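Local coordinates for protein endonuclease V (Streptomyces avermitilis, PDB 3GOC) that probably repairs deaminated DNA by a magnesium-dependent cut at the second phosphodiester bond 3' to a deoxyinosine, at residues Tyr150-Leu163 with Arg172-Phe184. Residues are numbered along the deposited sequence; the frame is centred on the assembly and turned at random.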
# COMPACT_ATOMS: atom_id res chain seq x y z
N TYR A 150 5.52 12.77 -18.15
CA TYR A 150 5.41 12.94 -16.72
C TYR A 150 6.62 13.68 -16.16
O TYR A 150 7.71 13.61 -16.71
CB TYR A 150 5.29 11.57 -16.03
CG TYR A 150 6.55 10.73 -16.11
CD1 TYR A 150 7.44 10.68 -15.03
CD2 TYR A 150 6.86 10.00 -17.25
CE1 TYR A 150 8.59 9.90 -15.08
CE2 TYR A 150 8.03 9.23 -17.32
CZ TYR A 150 8.88 9.18 -16.23
OH TYR A 150 10.02 8.41 -16.28
N GLU A 151 6.38 14.40 -15.07
CA GLU A 151 7.44 15.12 -14.38
C GLU A 151 8.01 14.08 -13.42
O GLU A 151 7.27 13.24 -12.91
CB GLU A 151 6.86 16.28 -13.56
CG GLU A 151 6.18 17.36 -14.38
CD GLU A 151 7.16 18.25 -15.13
OE1 GLU A 151 6.70 19.20 -15.81
OE2 GLU A 151 8.38 18.00 -15.04
N ASP A 152 9.31 14.13 -13.16
CA ASP A 152 9.91 13.18 -12.24
C ASP A 152 9.25 13.29 -10.87
O ASP A 152 9.18 14.37 -10.29
CB ASP A 152 11.42 13.44 -12.07
CG ASP A 152 12.21 13.11 -13.31
OD1 ASP A 152 12.09 11.97 -13.80
OD2 ASP A 152 12.97 13.98 -13.78
N PRO A 153 8.73 12.17 -10.34
CA PRO A 153 8.08 12.23 -9.03
C PRO A 153 9.16 12.40 -7.96
O PRO A 153 10.35 12.30 -8.26
CB PRO A 153 7.38 10.88 -8.93
CG PRO A 153 8.28 9.98 -9.72
CD PRO A 153 8.62 10.83 -10.92
N GLY A 154 8.75 12.65 -6.72
CA GLY A 154 9.72 12.80 -5.65
C GLY A 154 10.61 11.57 -5.60
O GLY A 154 10.22 10.49 -6.05
N ALA A 155 11.81 11.72 -5.05
CA ALA A 155 12.75 10.61 -4.95
C ALA A 155 12.35 9.50 -3.98
O ALA A 155 12.59 8.32 -4.24
CB ALA A 155 14.14 11.14 -4.59
N PRO A 156 11.73 9.85 -2.84
CA PRO A 156 11.34 8.79 -1.89
C PRO A 156 10.25 7.86 -2.39
O PRO A 156 9.38 8.26 -3.16
CB PRO A 156 10.88 9.58 -0.66
CG PRO A 156 11.65 10.87 -0.77
CD PRO A 156 11.55 11.18 -2.24
N ARG A 157 10.31 6.60 -1.95
CA ARG A 157 9.30 5.62 -2.30
C ARG A 157 7.96 6.18 -1.85
O ARG A 157 7.86 6.77 -0.77
CB ARG A 157 9.59 4.29 -1.59
CG ARG A 157 8.42 3.29 -1.51
CD ARG A 157 8.91 1.95 -0.94
NE ARG A 157 7.86 1.13 -0.34
CZ ARG A 157 6.99 0.38 -1.02
NH1 ARG A 157 6.08 -0.34 -0.36
NH2 ARG A 157 7.02 0.34 -2.34
N GLY A 158 6.93 6.00 -2.67
CA GLY A 158 5.61 6.51 -2.33
C GLY A 158 5.27 7.76 -3.12
O GLY A 158 4.09 8.09 -3.31
N SER A 159 6.30 8.46 -3.59
CA SER A 159 6.13 9.68 -4.37
C SER A 159 5.46 9.36 -5.71
O SER A 159 5.70 8.32 -6.31
CB SER A 159 7.49 10.33 -4.64
OG SER A 159 8.16 10.65 -3.44
N ALA A 160 4.63 10.29 -6.18
CA ALA A 160 3.95 10.10 -7.44
C ALA A 160 3.91 11.40 -8.24
O ALA A 160 4.22 12.48 -7.71
CB ALA A 160 2.52 9.61 -7.19
N ALA A 161 3.55 11.29 -9.50
CA ALA A 161 3.43 12.44 -10.38
C ALA A 161 2.44 12.06 -11.46
O ALA A 161 2.31 10.89 -11.81
CB ALA A 161 4.79 12.78 -11.00
N PRO A 162 1.69 13.04 -11.97
CA PRO A 162 0.71 12.76 -13.02
C PRO A 162 1.33 12.19 -14.30
O PRO A 162 2.39 12.65 -14.75
CB PRO A 162 0.07 14.13 -13.27
CG PRO A 162 0.20 14.80 -11.93
CD PRO A 162 1.60 14.44 -11.52
N LEU A 163 0.69 11.17 -14.86
CA LEU A 163 1.13 10.58 -16.12
C LEU A 163 0.15 11.19 -17.13
O LEU A 163 -1.06 11.01 -17.00
CB LEU A 163 0.98 9.06 -16.09
CG LEU A 163 1.52 8.32 -17.33
CD1 LEU A 163 3.02 8.57 -17.48
CD2 LEU A 163 1.24 6.82 -17.19
N ARG A 172 -0.46 7.65 -13.07
CA ARG A 172 0.60 8.28 -12.29
C ARG A 172 1.91 7.54 -12.38
O ARG A 172 1.94 6.32 -12.45
CB ARG A 172 0.21 8.38 -10.82
CG ARG A 172 -0.89 9.36 -10.51
CD ARG A 172 -1.30 9.26 -9.06
NE ARG A 172 -2.48 10.07 -8.78
CZ ARG A 172 -3.22 9.96 -7.68
NH1 ARG A 172 -4.28 10.74 -7.51
NH2 ARG A 172 -2.90 9.06 -6.75
N ALA A 173 3.01 8.30 -12.37
CA ALA A 173 4.33 7.69 -12.34
C ALA A 173 4.48 7.52 -10.82
O ALA A 173 4.32 8.48 -10.07
CB ALA A 173 5.37 8.64 -12.89
N LEU A 174 4.76 6.30 -10.38
CA LEU A 174 4.87 6.02 -8.95
C LEU A 174 6.22 5.47 -8.56
O LEU A 174 6.69 4.49 -9.15
CB LEU A 174 3.79 5.01 -8.56
CG LEU A 174 3.74 4.57 -7.09
CD1 LEU A 174 3.30 5.74 -6.22
CD2 LEU A 174 2.77 3.40 -6.94
N ARG A 175 6.84 6.09 -7.57
CA ARG A 175 8.14 5.65 -7.08
C ARG A 175 7.90 4.46 -6.15
O ARG A 175 7.45 4.64 -5.02
CB ARG A 175 8.83 6.79 -6.30
CG ARG A 175 10.28 6.51 -5.94
CD ARG A 175 11.20 6.74 -7.13
NE ARG A 175 11.27 8.16 -7.50
CZ ARG A 175 11.97 8.64 -8.52
NH1 ARG A 175 12.66 7.82 -9.30
NH2 ARG A 175 11.97 9.94 -8.79
N THR A 176 8.18 3.25 -6.63
CA THR A 176 7.99 2.06 -5.81
C THR A 176 9.25 1.73 -5.02
O THR A 176 9.19 1.06 -3.99
CB THR A 176 7.57 0.84 -6.67
OG1 THR A 176 8.45 0.71 -7.79
CG2 THR A 176 6.14 1.01 -7.16
N GLN A 177 10.39 2.20 -5.50
CA GLN A 177 11.66 1.99 -4.80
C GLN A 177 12.45 3.30 -4.78
O GLN A 177 12.57 3.99 -5.80
CB GLN A 177 12.48 0.88 -5.47
CG GLN A 177 11.97 -0.53 -5.17
CD GLN A 177 11.95 -0.84 -3.68
OE1 GLN A 177 12.90 -0.53 -2.95
NE2 GLN A 177 10.87 -1.47 -3.22
N SER A 178 12.97 3.62 -3.60
CA SER A 178 13.74 4.84 -3.37
C SER A 178 14.86 5.07 -4.37
O SER A 178 15.71 4.21 -4.57
CB SER A 178 14.32 4.80 -1.96
OG SER A 178 14.80 6.07 -1.57
N GLY A 179 14.83 6.25 -4.99
CA GLY A 179 15.85 6.62 -5.96
C GLY A 179 15.91 5.79 -7.22
O GLY A 179 16.80 5.97 -8.05
N VAL A 180 14.95 4.87 -7.37
CA VAL A 180 14.88 3.98 -8.53
C VAL A 180 13.79 4.47 -9.50
O VAL A 180 12.82 5.08 -9.09
CB VAL A 180 14.54 2.53 -8.09
CG1 VAL A 180 14.41 1.62 -9.29
CG2 VAL A 180 15.62 2.02 -7.14
N LYS A 181 13.98 4.19 -10.79
CA LYS A 181 13.03 4.56 -11.84
C LYS A 181 11.60 4.16 -11.43
O LYS A 181 11.37 3.06 -10.96
CB LYS A 181 13.43 3.84 -13.14
CG LYS A 181 12.31 3.62 -14.14
CD LYS A 181 11.85 4.92 -14.77
CE LYS A 181 10.77 4.68 -15.80
NZ LYS A 181 11.24 3.79 -16.91
N PRO A 182 10.62 5.07 -11.61
CA PRO A 182 9.25 4.71 -11.21
C PRO A 182 8.54 3.76 -12.18
O PRO A 182 9.05 3.45 -13.26
CB PRO A 182 8.54 6.06 -11.14
CG PRO A 182 9.24 6.85 -12.22
CD PRO A 182 10.70 6.48 -12.02
N VAL A 183 7.37 3.29 -11.76
CA VAL A 183 6.55 2.44 -12.62
C VAL A 183 5.36 3.32 -12.97
O VAL A 183 5.21 4.41 -12.42
CB VAL A 183 6.09 1.13 -11.91
CG1 VAL A 183 7.29 0.24 -11.66
CG2 VAL A 183 5.36 1.44 -10.61
N PHE A 184 4.52 2.85 -13.88
CA PHE A 184 3.40 3.66 -14.34
C PHE A 184 2.07 2.99 -14.08
O PHE A 184 1.72 1.98 -14.69
CB PHE A 184 3.65 3.99 -15.80
CG PHE A 184 5.00 4.60 -16.02
CD1 PHE A 184 6.12 3.79 -16.26
CD2 PHE A 184 5.18 5.97 -15.84
CE1 PHE A 184 7.40 4.35 -16.29
CE2 PHE A 184 6.45 6.54 -15.88
CZ PHE A 184 7.57 5.72 -16.10
O HOH W 1 12.28 6.21 0.47
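Ala173 and Ala161 form the hydrogen-bonded pair of an antiparallel beta hairpin, Ala173 N giving to Ala161 O at 2.7 Å and Ala173 O accepting from Ala161 N. The methyl of Ala173 lies 3.6 Å from CD1 of Tyr150, while Leu174 sends CD1 against the carbonyl of Ser159. Just past the strand, Arg175 keeps up the backbone bonding, its N giving to Ser159 O and its O accepting from Gly158 N, and carries a side chain that ties loop to loop. With CG anti to the backbone N (chi1 -171°) and the chain folded at its next two torsions, the guanidinium grips Gly154 O side-on, NE at 2.9 Å and NH2 at a longer 3.3 Å. NH2 also meets Pro153 O, from above that carbonyl's plane, NH1 bonds to Val180 O within its own segment, and Pro153 CG covers one face. A leucine here would probably leave the carbonyls of Pro153, Gly154 and Val180 without these donors and let the Pro153-Gly154 backbone shift. Further on, Thr176 O receives NH2 of Arg157 on a lone pair at 2.8 Å, and Gly179 N makes a nearly straight bond to Ala155 O. Finally Phe184 turns its edge to the face of Tyr150, ring planes at 65°. Such chemistry illustrates how one cationic side chain, spending its N-H groups on main-chain carbonyls, can fasten irregular loops beside a hairpin near one edge of the RNase H-like sheet.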